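Local coordinates for putative sugar ABC transport system, substrate-binding protein (Bordetella parapertussis, PDB 5IX8) that probably binds a sugar in the bacterial periplasm and delivers it to an ABC transporter, at residues Leu25-Asn28 against Phe29-Gly32; Asp39-Arg43 against Ser44-Val48; Asp89-Val92 against Ala93-Arg97; Glu164-Ala168 against Cys169-Leu173. All blocks are in the same frame, centred on the assembly; numbering follows the deposited sequence.

Contact 1 of 4, residues Leu25-Asn28 against Phe29-Gly32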
loop_
_atom_site.group_PDB
_atom_site.type_symbol
_atom_site.label_atom_id
_atom_site.label_comp_id
_atom_site.label_asym_id
_atom_site.label_seq_id
_atom_site.Cartn_x
_atom_site.Cartn_y
_atom_site.Cartn_z
ATOM N N LEU A 25 3.412 6.135 9.831
ATOM C CA LEU A 25 2.283 7.002 9.508
ATOM C C LEU A 25 2.718 8.267 8.771
ATOM O O LEU A 25 2.124 9.327 8.968
ATOM C CB LEU A 25 1.500 7.377 10.768
ATOM C CG LEU A 25 0.864 6.186 11.493
ATOM C CD1 LEU A 25 0.314 6.638 12.843
ATOM C CD2 LEU A 25 -0.197 5.482 10.653
ATOM N N LEU A 26 3.757 8.178 7.927
ATOM C CA LEU A 26 4.323 9.349 7.269
ATOM C C LEU A 26 3.726 9.655 5.903
ATOM O O LEU A 26 3.970 10.753 5.388
ATOM C CB LEU A 26 5.840 9.189 7.126
ATOM C CG LEU A 26 6.500 9.056 8.496
ATOM C CD1 LEU A 26 8.002 8.833 8.287
ATOM C CD2 LEU A 26 6.208 10.277 9.409
ATOM N N ASP A 27 2.934 8.752 5.307
ATOM C CA ASP A 27 2.256 9.095 4.057
ATOM C C ASP A 27 0.766 8.821 4.176
ATOM O O ASP A 27 0.260 8.654 5.281
ATOM C CB ASP A 27 2.875 8.372 2.847
ATOM C CG ASP A 27 2.802 6.833 2.926
ATOM O OD1 ASP A 27 1.939 6.263 3.627
ATOM O OD2 ASP A 27 3.624 6.181 2.210
ATOM N N ASN A 28 0.025 8.841 3.078
ATOM C CA ASN A 28 -1.407 8.662 3.218
ATOM C C ASN A 28 -1.824 7.209 3.262
ATOM O O ASN A 28 -3.013 6.939 3.479
ATOM C CB ASN A 28 -2.165 9.342 2.070
ATOM C CG ASN A 28 -2.250 10.823 2.259
ATOM O OD1 ASN A 28 -2.132 11.312 3.396
ATOM N ND2 ASN A 28 -2.440 11.564 1.162
ATOM N N PHE A 29 -0.906 6.268 3.032
ATOM C CA PHE A 29 -1.367 4.895 2.843
ATOM C C PHE A 29 -1.654 4.224 4.177
ATOM O O PHE A 29 -2.803 3.878 4.465
ATOM C CB PHE A 29 -0.344 4.092 2.031
ATOM C CG PHE A 29 -0.748 2.649 1.809
ATOM C CD1 PHE A 29 -1.881 2.349 1.052
ATOM C CD2 PHE A 29 -0.044 1.605 2.406
ATOM C CE1 PHE A 29 -2.294 1.025 0.845
ATOM C CE2 PHE A 29 -0.429 0.266 2.186
ATOM C CZ PHE A 29 -1.559 -0.019 1.400
ATOM N N TYR A 30 -0.622 3.965 4.985
ATOM C CA TYR A 30 -0.929 3.344 6.276
ATOM C C TYR A 30 -1.751 4.269 7.151
ATOM O O TYR A 30 -2.588 3.795 7.941
ATOM C CB TYR A 30 0.346 2.943 7.035
ATOM C CG TYR A 30 1.277 2.079 6.207
ATOM C CD1 TYR A 30 0.949 0.756 5.887
ATOM C CD2 TYR A 30 2.500 2.568 5.762
ATOM C CE1 TYR A 30 1.812 -0.032 5.108
ATOM C CE2 TYR A 30 3.362 1.760 4.958
ATOM C CZ TYR A 30 3.000 0.469 4.660
ATOM O OH TYR A 30 3.789 -0.340 3.888
ATOM N N LYS A 31 -1.518 5.580 7.053
ATOM C CA LYS A 31 -2.331 6.504 7.841
ATOM C C LYS A 31 -3.792 6.443 7.400
ATOM O O LYS A 31 -4.702 6.510 8.231
ATOM C CB LYS A 31 -1.761 7.936 7.736
ATOM C CG LYS A 31 -2.389 8.893 8.728
ATOM C CD LYS A 31 -2.005 10.373 8.467
ATOM C CE LYS A 31 -0.539 10.545 8.487
ATOM N NZ LYS A 31 -0.094 11.948 8.215
ATOM N N GLY A 32 -4.035 6.294 6.089
ATOM C CA GLY A 32 -5.390 6.045 5.609
ATOM C C GLY A 32 -6.005 4.776 6.174
ATOM O O GLY A 32 -7.175 4.758 6.584
HETATM O O HOH W 1 2.205 11.648 9.888
HETATM O O HOH W 2 2.964 12.837 7.803
HETATM O O HOH W 3 1.390 6.291 6.099
#
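The side chains of Asp27 and Phe29 lie side by side, with carboxylate and ring planes 75° apart. Phe29 CD2 sits over one face of the Tyr30 ring, offset toward its rim. Tyr30 CZ in turn lies at the edge of the Phe29 ring, in its plane. Asp27 OD1 approaches the Tyr30 ring obliquely.

Asp27 is the N-cap of the helix that follows. Its OD1 accepts from Phe29 N at 2.9 Å, and the N-H comes from above the carboxylate plane. The side chain can turn back to the helix start because CG stands between the backbone N and the carbonyl carbon (chi1 61°). The first turn is closed by Gly32 N, which donates to Asn28 O at 2.9 Å.

Lys31 runs back along the loop. Its CE lies 3.0 Å from Leu25 O, and one water bridges that oxygen to Lys31 NZ. Another water, nearer the helix start, takes bonds from Lys31 N at 3.1 Å and from Asp27 N. Leu25 CD2 packs against Lys31 CA at 3.7 Å.

The contact joins the loop after strand 17-22 to the start of helix 28-43. Asn28 ND2 donates to Met233 O, and Tyr30 OH bonds Tyr57 OH. Phe210 of helix 209-221 touches Leu26 and Asp27.

Contact 2 of 4, residues Asp39-Arg43 against Ser44-Val48; sequences DEARR and SNVEV
Ala41 O takes two backbone hydrogen bonds where helix 28-43 gives way to strand 47-53. Val46 N donates to Ala41 O at 3.1 Å, almost straight at 172°. Ser44 N donates to Ala41 O at 3.0 Å from the other face of the carbonyl plane. Ser44 adds a side-chain bond, with OG donating to Glu40 O at 2.8 Å. Its OG is set beside its own backbone N (chi1 -54°), which turns the hydroxyl back to the last helical turn.

The apolar part is small. Ala41 CB meets Val46 CB at 3.8 Å and Val48 CG2 at 3.7 Å. These contacts lie where helix 28-43 passes into strand 47-53 of a beta-alpha-beta unit.

The charged part lies within residues Asp39-Arg43 and is extended by Arg259 and Arg2. Arg43 grips Asp39 OD2 side-on with NE and NH2, and NE is 2.9 Å from that oxygen. Arg42 NH1 reaches Asp39 OD1 at 3.3 Å. Arg259 of helix 254-270 also bridges to Asp39 OD2, and Arg2 pairs with Glu40 OE1.

Three arginines around one carboxylate would probably keep Asp39 ionised. The hydroxyl and amide donors meet two carbonyls of the last helical turn, which thus have partners where the helix runs out.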
loop_
_atom_site.group_PDB
_atom_site.type_symbol
_atom_site.label_atom_id
_atom_site.label_comp_id
_atom_site.label_asym_id
_atom_site.label_seq_id
_atom_site.Cartn_x
_atom_site.Cartn_y
_atom_site.Cartn_z
ATOM N N ASP A 39 -12.295 5.370 12.136
ATOM C CA ASP A 39 -13.577 5.982 11.840
ATOM C C ASP A 39 -14.674 4.940 11.630
ATOM O O ASP A 39 -15.829 5.164 12.011
ATOM C CB ASP A 39 -13.468 6.889 10.620
ATOM C CG ASP A 39 -14.740 7.637 10.399
ATOM O OD1 ASP A 39 -15.035 8.509 11.257
ATOM O OD2 ASP A 39 -15.458 7.331 9.418
ATOM N N GLU A 40 -14.356 3.807 11.014
ATOM C CA GLU A 40 -15.391 2.792 10.889
ATOM C C GLU A 40 -15.721 2.189 12.246
ATOM O O GLU A 40 -16.880 1.849 12.510
ATOM C CB GLU A 40 -14.942 1.711 9.891
ATOM C CG GLU A 40 -16.112 0.836 9.469
ATOM C CD GLU A 40 -17.132 1.562 8.602
ATOM O OE1 GLU A 40 -16.856 2.664 8.057
ATOM O OE2 GLU A 40 -18.227 0.984 8.425
ATOM N N ALA A 41 -14.729 2.052 13.130
ATOM C CA ALA A 41 -15.011 1.450 14.435
ATOM C C ALA A 41 -16.012 2.277 15.223
ATOM O O ALA A 41 -16.886 1.714 15.907
ATOM C CB ALA A 41 -13.727 1.268 15.243
ATOM N N ARG A 42 -15.900 3.610 15.163
ATOM C CA ARG A 42 -16.829 4.443 15.938
ATOM C C ARG A 42 -18.217 4.480 15.304
ATOM O O ARG A 42 -19.161 4.971 15.937
ATOM C CB ARG A 42 -16.252 5.846 16.103
ATOM C CG ARG A 42 -16.146 6.596 14.791
ATOM C CD ARG A 42 -15.497 7.978 14.971
ATOM N NE ARG A 42 -16.442 8.980 15.503
ATOM C CZ ARG A 42 -17.248 9.730 14.736
ATOM N NH1 ARG A 42 -17.219 9.597 13.407
ATOM N NH2 ARG A 42 -18.074 10.604 15.293
ATOM N N ARG A 43 -18.358 3.981 14.074
ATOM C CA ARG A 43 -19.662 3.789 13.460
ATOM C C ARG A 43 -20.249 2.429 13.793
ATOM O O ARG A 43 -21.445 2.187 13.541
ATOM C CB ARG A 43 -19.530 3.927 11.948
ATOM C CG ARG A 43 -19.063 5.289 11.533
ATOM C CD ARG A 43 -18.772 5.234 10.056
ATOM N NE ARG A 43 -18.247 6.468 9.491
ATOM C CZ ARG A 43 -18.889 7.249 8.631
ATOM N NH1 ARG A 43 -20.120 6.961 8.244
ATOM N NH2 ARG A 43 -18.266 8.304 8.130
ATOM N N SER A 44 -19.450 1.543 14.379
ATOM C CA SER A 44 -19.778 0.127 14.358
ATOM C C SER A 44 -19.651 -0.559 15.711
ATOM O O SER A 44 -19.653 -1.795 15.755
ATOM C CB SER A 44 -18.876 -0.607 13.347
ATOM O OG SER A 44 -18.934 0.003 12.056
ATOM N N ASN A 45 -19.502 0.196 16.805
ATOM C CA ASN A 45 -19.362 -0.372 18.157
ATOM C C ASN A 45 -18.140 -1.289 18.281
ATOM O O ASN A 45 -18.198 -2.363 18.897
ATOM C CB ASN A 45 -20.628 -1.108 18.587
ATOM C CG ASN A 45 -20.588 -1.472 20.066
ATOM O OD1 ASN A 45 -20.113 -0.673 20.895
ATOM N ND2 ASN A 45 -21.079 -2.666 20.408
ATOM N N VAL A 46 -17.024 -0.869 17.700
ATOM C CA VAL A 46 -15.764 -1.602 17.775
ATOM C C VAL A 46 -14.771 -0.712 18.492
ATOM O O VAL A 46 -14.751 0.510 18.272
ATOM C CB VAL A 46 -15.246 -1.998 16.375
ATOM C CG1 VAL A 46 -13.807 -2.510 16.451
ATOM C CG2 VAL A 46 -16.186 -3.082 15.787
ATOM N N GLU A 47 -13.954 -1.310 19.362
ATOM C CA GLU A 47 -12.964 -0.556 20.124
ATOM C C GLU A 47 -11.584 -0.757 19.513
ATOM O O GLU A 47 -11.142 -1.899 19.326
ATOM C CB GLU A 47 -12.952 -1.014 21.579
ATOM C CG GLU A 47 -11.995 -0.254 22.443
ATOM C CD GLU A 47 -11.968 -0.778 23.865
ATOM O OE1 GLU A 47 -12.835 -1.603 24.213
ATOM O OE2 GLU A 47 -11.076 -0.370 24.636
ATOM N N VAL A 48 -10.909 0.341 19.194
ATOM C CA VAL A 48 -9.518 0.303 18.764
ATOM C C VAL A 48 -8.685 0.639 19.988
ATOM O O VAL A 48 -8.694 1.777 20.473
ATOM C CB VAL A 48 -9.253 1.279 17.618
ATOM C CG1 VAL A 48 -7.762 1.219 17.168
ATOM C CG2 VAL A 48 -10.245 0.990 16.473
#

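Contact 3 of 4, residues Asp89-Val92 against Ala93-Arg97; sequences DPVV and ADLAR
Residues Asp89-Val92 and Ala93-Arg97 form one continuous helix, tied by four successive i to i+4 backbone hydrogen bonds. Ala93 N donates to Asp89 O at 2.8 Å. Asp94 N does the same to Pro90 O, Leu95 N to Val91 O and Ala96 N to Val92 O. Their N-H...O angles run from 150° to 168°. Pro90 sits in the first turn, where its lack of an N-H costs no bond within the helix.

Val91 and Leu95 lie side by side and point the same way. Val91 CG2 meets Leu95 CD1 at 4.0 Å. In Val91, chi1 of 67° puts CG1 between the backbone N and the carbonyl carbon and leaves CG2 anti to the N, facing Leu95. Leu95 CD1 also lies 3.4 Å from Val91 O. Both residues touch helix 60-73, and Leu95 and Val92 reach Thr102 of strand 101-105. All three lie on the buried side of the helix in the beta-alpha-beta unit of strands 77-80 and 101-105.

Arg97 folds back along the helix, and one face of its guanidinium lies over Asp94 CA, offset toward the rim. Arg97 NH1 is 3.5 Å from Asp94 OD1, a long salt bridge. Arg97 NH1 also donates to a water at 3.0 Å, and that water donates to Pro90 O at 2.7 Å. The water lies at the guanidinium edge, in its plane.

Asp94 OD2 is bound by Lys71 and Gln68, and Asp89 pairs with Ser111 and Lys113. Asp94 therefore has cations at both oxygens, which probably stabilises its negative charge.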
loop_
_atom_site.group_PDB
_atom_site.type_symbol
_atom_site.label_atom_id
_atom_site.label_comp_id
_atom_site.label_asym_id
_atom_site.label_seq_id
_atom_site.Cartn_x
_atom_site.Cartn_y
_atom_site.Cartn_z
ATOM N N ASP A 89 5.596 -15.296 11.111
ATOM C CA ASP A 89 4.756 -16.464 11.371
ATOM C C ASP A 89 4.809 -16.888 12.840
ATOM O O ASP A 89 3.741 -17.186 13.394
ATOM C CB ASP A 89 5.121 -17.617 10.427
ATOM C CG ASP A 89 4.095 -18.735 10.441
ATOM O OD1 ASP A 89 2.960 -18.508 9.998
ATOM O OD2 ASP A 89 4.435 -19.854 10.888
ATOM N N PRO A 90 5.959 -16.908 13.533
ATOM C CA PRO A 90 5.923 -17.321 14.955
ATOM C C PRO A 90 5.040 -16.448 15.818
ATOM O O PRO A 90 4.324 -16.972 16.685
ATOM C CB PRO A 90 7.393 -17.242 15.396
ATOM C CG PRO A 90 8.154 -17.441 14.121
ATOM C CD PRO A 90 7.347 -16.738 13.056
ATOM N N VAL A 91 5.067 -15.131 15.625
ATOM C CA VAL A 91 4.253 -14.283 16.487
ATOM C C VAL A 91 2.784 -14.386 16.113
ATOM O O VAL A 91 1.914 -14.345 16.986
ATOM C CB VAL A 91 4.744 -12.820 16.487
ATOM C CG1 VAL A 91 4.549 -12.130 15.152
ATOM C CG2 VAL A 91 4.039 -12.051 17.581
ATOM N N VAL A 92 2.473 -14.533 14.824
ATOM C CA VAL A 92 1.070 -14.743 14.442
ATOM C C VAL A 92 0.562 -16.043 15.045
ATOM O O VAL A 92 -0.559 -16.117 15.573
ATOM C CB VAL A 92 0.919 -14.730 12.907
ATOM C CG1 VAL A 92 -0.516 -15.123 12.480
ATOM C CG2 VAL A 92 1.261 -13.353 12.317
ATOM N N ALA A 93 1.391 -17.087 15.001
ATOM C CA ALA A 93 1.002 -18.367 15.566
ATOM C C ALA A 93 0.800 -18.262 17.073
ATOM O O ALA A 93 -0.132 -18.858 17.628
ATOM C CB ALA A 93 2.077 -19.392 15.235
ATOM N N ASP A 94 1.662 -17.503 17.742
ATOM C CA ASP A 94 1.555 -17.318 19.186
ATOM C C ASP A 94 0.289 -16.558 19.563
ATOM O O ASP A 94 -0.401 -16.915 20.530
ATOM C CB ASP A 94 2.787 -16.571 19.679
ATOM C CG ASP A 94 2.751 -16.311 21.169
ATOM O OD1 ASP A 94 2.423 -17.245 21.936
ATOM O OD2 ASP A 94 3.069 -15.188 21.581
ATOM N N LEU A 95 -0.035 -15.501 18.813
ATOM C CA LEU A 95 -1.294 -14.812 19.071
ATOM C C LEU A 95 -2.475 -15.750 18.873
ATOM O O LEU A 95 -3.400 -15.769 19.694
ATOM C CB LEU A 95 -1.406 -13.581 18.178
ATOM C CG LEU A 95 -0.897 -12.301 18.848
ATOM C CD1 LEU A 95 0.483 -12.431 19.443
ATOM C CD2 LEU A 95 -0.934 -11.178 17.792
ATOM N N ALA A 96 -2.450 -16.559 17.804
ATOM C CA ALA A 96 -3.579 -17.447 17.537
ATOM C C ALA A 96 -3.760 -18.467 18.657
ATOM O O ALA A 96 -4.897 -18.830 18.981
ATOM C CB ALA A 96 -3.402 -18.155 16.189
ATOM N N ARG A 97 -2.657 -18.948 19.259
ATOM C CA ARG A 97 -2.814 -19.887 20.358
ATOM C C ARG A 97 -3.488 -19.230 21.544
ATOM O O ARG A 97 -4.092 -19.932 22.356
ATOM C CB ARG A 97 -1.458 -20.478 20.781
ATOM C CG ARG A 97 -0.841 -21.416 19.723
ATOM C CD ARG A 97 0.369 -22.189 20.263
ATOM N NE ARG A 97 1.481 -21.304 20.614
ATOM C CZ ARG A 97 2.469 -20.950 19.784
ATOM N NH1 ARG A 97 3.434 -20.150 20.213
ATOM N NH2 ARG A 97 2.495 -21.380 18.533
HETATM O O HOH W 4 4.912 -19.407 17.768
#

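Contact 4 of 4, residues Glu164-Ala168 against Cys169-Leu173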
loop_
_atom_site.group_PDB
_atom_site.type_symbol
_atom_site.label_atom_id
_atom_site.label_comp_id
_atom_site.label_asym_id
_atom_site.label_seq_id
_atom_site.Cartn_x
_atom_site.Cartn_y
_atom_site.Cartn_z
ATOM N N GLU A 164 6.499 -6.687 -17.104
ATOM C CA GLU A 164 5.778 -7.527 -18.061
ATOM C C GLU A 164 5.065 -6.664 -19.095
ATOM O O GLU A 164 5.236 -6.843 -20.300
ATOM C CB GLU A 164 4.768 -8.418 -17.319
ATOM C CG GLU A 164 3.896 -9.264 -18.249
ATOM C CD GLU A 164 2.845 -10.065 -17.472
ATOM O OE1 GLU A 164 3.239 -10.900 -16.633
ATOM O OE2 GLU A 164 1.633 -9.870 -17.691
ATOM N N VAL A 165 4.322 -5.661 -18.630
ATOM C CA VAL A 165 3.517 -4.878 -19.551
ATOM C C VAL A 165 4.390 -3.912 -20.330
ATOM O O VAL A 165 4.219 -3.753 -21.546
ATOM C CB VAL A 165 2.398 -4.164 -18.772
ATOM C CG1 VAL A 165 1.681 -3.167 -19.664
ATOM C CG2 VAL A 165 1.409 -5.199 -18.220
ATOM N N ALA A 166 5.368 -3.286 -19.653
ATOM C CA ALA A 166 6.251 -2.332 -20.333
ATOM C C ALA A 166 7.120 -3.016 -21.387
ATOM O O ALA A 166 7.261 -2.508 -22.502
ATOM C CB ALA A 166 7.123 -1.607 -19.315
ATOM N N SER A 167 7.696 -4.169 -21.062
ATOM C CA SER A 167 8.474 -4.906 -22.054
ATOM C C SER A 167 7.637 -5.283 -23.263
ATOM O O SER A 167 8.134 -5.298 -24.400
ATOM C CB SER A 167 9.058 -6.170 -21.422
ATOM O OG SER A 167 9.824 -5.829 -20.273
ATOM N N ALA A 168 6.367 -5.614 -23.042
ATOM C CA ALA A 168 5.548 -6.093 -24.142
ATOM C C ALA A 168 5.268 -4.998 -25.165
ATOM O O ALA A 168 5.004 -5.310 -26.329
ATOM C CB ALA A 168 4.239 -6.683 -23.610
ATOM N N CYS A 169 5.302 -3.727 -24.773
ATOM C CA CYS A 169 5.103 -2.665 -25.750
ATOM C C CYS A 169 6.421 -2.077 -26.250
ATOM O O CYS A 169 6.412 -1.070 -26.960
ATOM C CB CYS A 169 4.195 -1.568 -25.195
ATOM S SG CYS A 169 4.866 -0.467 -23.916
ATOM N N GLY A 170 7.548 -2.688 -25.914
ATOM C CA GLY A 170 8.815 -2.267 -26.471
ATOM C C GLY A 170 9.541 -1.198 -25.694
ATOM O O GLY A 170 10.499 -0.615 -26.221
ATOM N N ALA A 171 9.139 -0.926 -24.457
ATOM C CA ALA A 171 9.902 0.012 -23.656
ATOM C C ALA A 171 11.184 -0.661 -23.168
ATOM O O ALA A 171 11.255 -1.888 -23.016
ATOM C CB ALA A 171 9.062 0.521 -22.484
ATOM N N LYS A 172 12.219 0.149 -22.973
ATOM C CA LYS A 172 13.556 -0.327 -22.604
ATOM C C LYS A 172 13.828 0.079 -21.158
ATOM O O LYS A 172 14.148 1.231 -20.876
ATOM C CB LYS A 172 14.605 0.239 -23.549
ATOM C CG LYS A 172 14.259 0.029 -25.033
ATOM C CD LYS A 172 15.263 0.695 -25.954
ATOM C CE LYS A 172 15.258 0.027 -27.324
ATOM N NZ LYS A 172 16.141 0.732 -28.310
ATOM N N LEU A 173 13.705 -0.872 -20.248
ATOM C CA LEU A 173 13.870 -0.616 -18.822
ATOM C C LEU A 173 15.312 -0.826 -18.388
ATOM O O LEU A 173 15.996 -1.710 -18.914
ATOM C CB LEU A 173 12.966 -1.557 -18.009
ATOM C CG LEU A 173 11.504 -1.164 -17.758
ATOM C CD1 LEU A 173 10.792 -0.812 -19.062
ATOM C CD2 LEU A 173 10.756 -2.305 -17.040
#
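Gly170 has a positive phi of 89°, and it is the C-prime residue of a Schellman motif that ends helix 154-168. At these backbone angles a CB would press on the carbonyl oxygen of Cys169, which accounts for glycine here. The two bonds of the motif are Ala171 N to Ala166 O at 3.1 Å and Gly170 N to Ser167 O, also at 3.1 Å.

Ala166 O takes a second donor, Cys169 N, at 3.2 Å. The two N-H groups reach this oxygen from opposite faces of its carbonyl plane. Cys169 N also makes a weak bond to Val165 O.

Beyond the turn the chain enters strand 172-173, an outermost strand of the mixed sheet. Leu173 points back to the helix, and its CD1 meets Ala166 CB at 3.8 Å. Ala171 CB lies 4.3 Å from Ala166 CB. Leu133 of helix 122-135 touches both alanines, and Leu173 packs on Val143 and Val145 of strand 142-145. The turn is the helix-to-strand corner of a beta-alpha-beta unit.

Cys169 forms a disulfide with Cys134 at the end of helix 122-135, so the corner is covalently joined to a neighbouring helix. Cys169 SG stands between its own backbone N and carbonyl carbon (chi1 72°), where it lies 3.4 Å from Ala166 O.

The four contacts follow one another along the chain, and none touches another. Contacts 1 and 2 lie at the start and end of helix 28-43, with centres about 19 Å apart. Contact 3 belongs to the same parallel sheet region, its centre about 25 Å from that of contact 2. Contact 4 serves the other, mixed sheet. Its centre is about 45 Å from that of contact 2, on the opposite side of the chain's centre. Contact 1 is the most central, its centre about 9 Å from the centre of the chain. It is also touched by Phe210 and Met233 from the mixed-sheet part, consistent with a place between the two lobes, where relatives bind sugar.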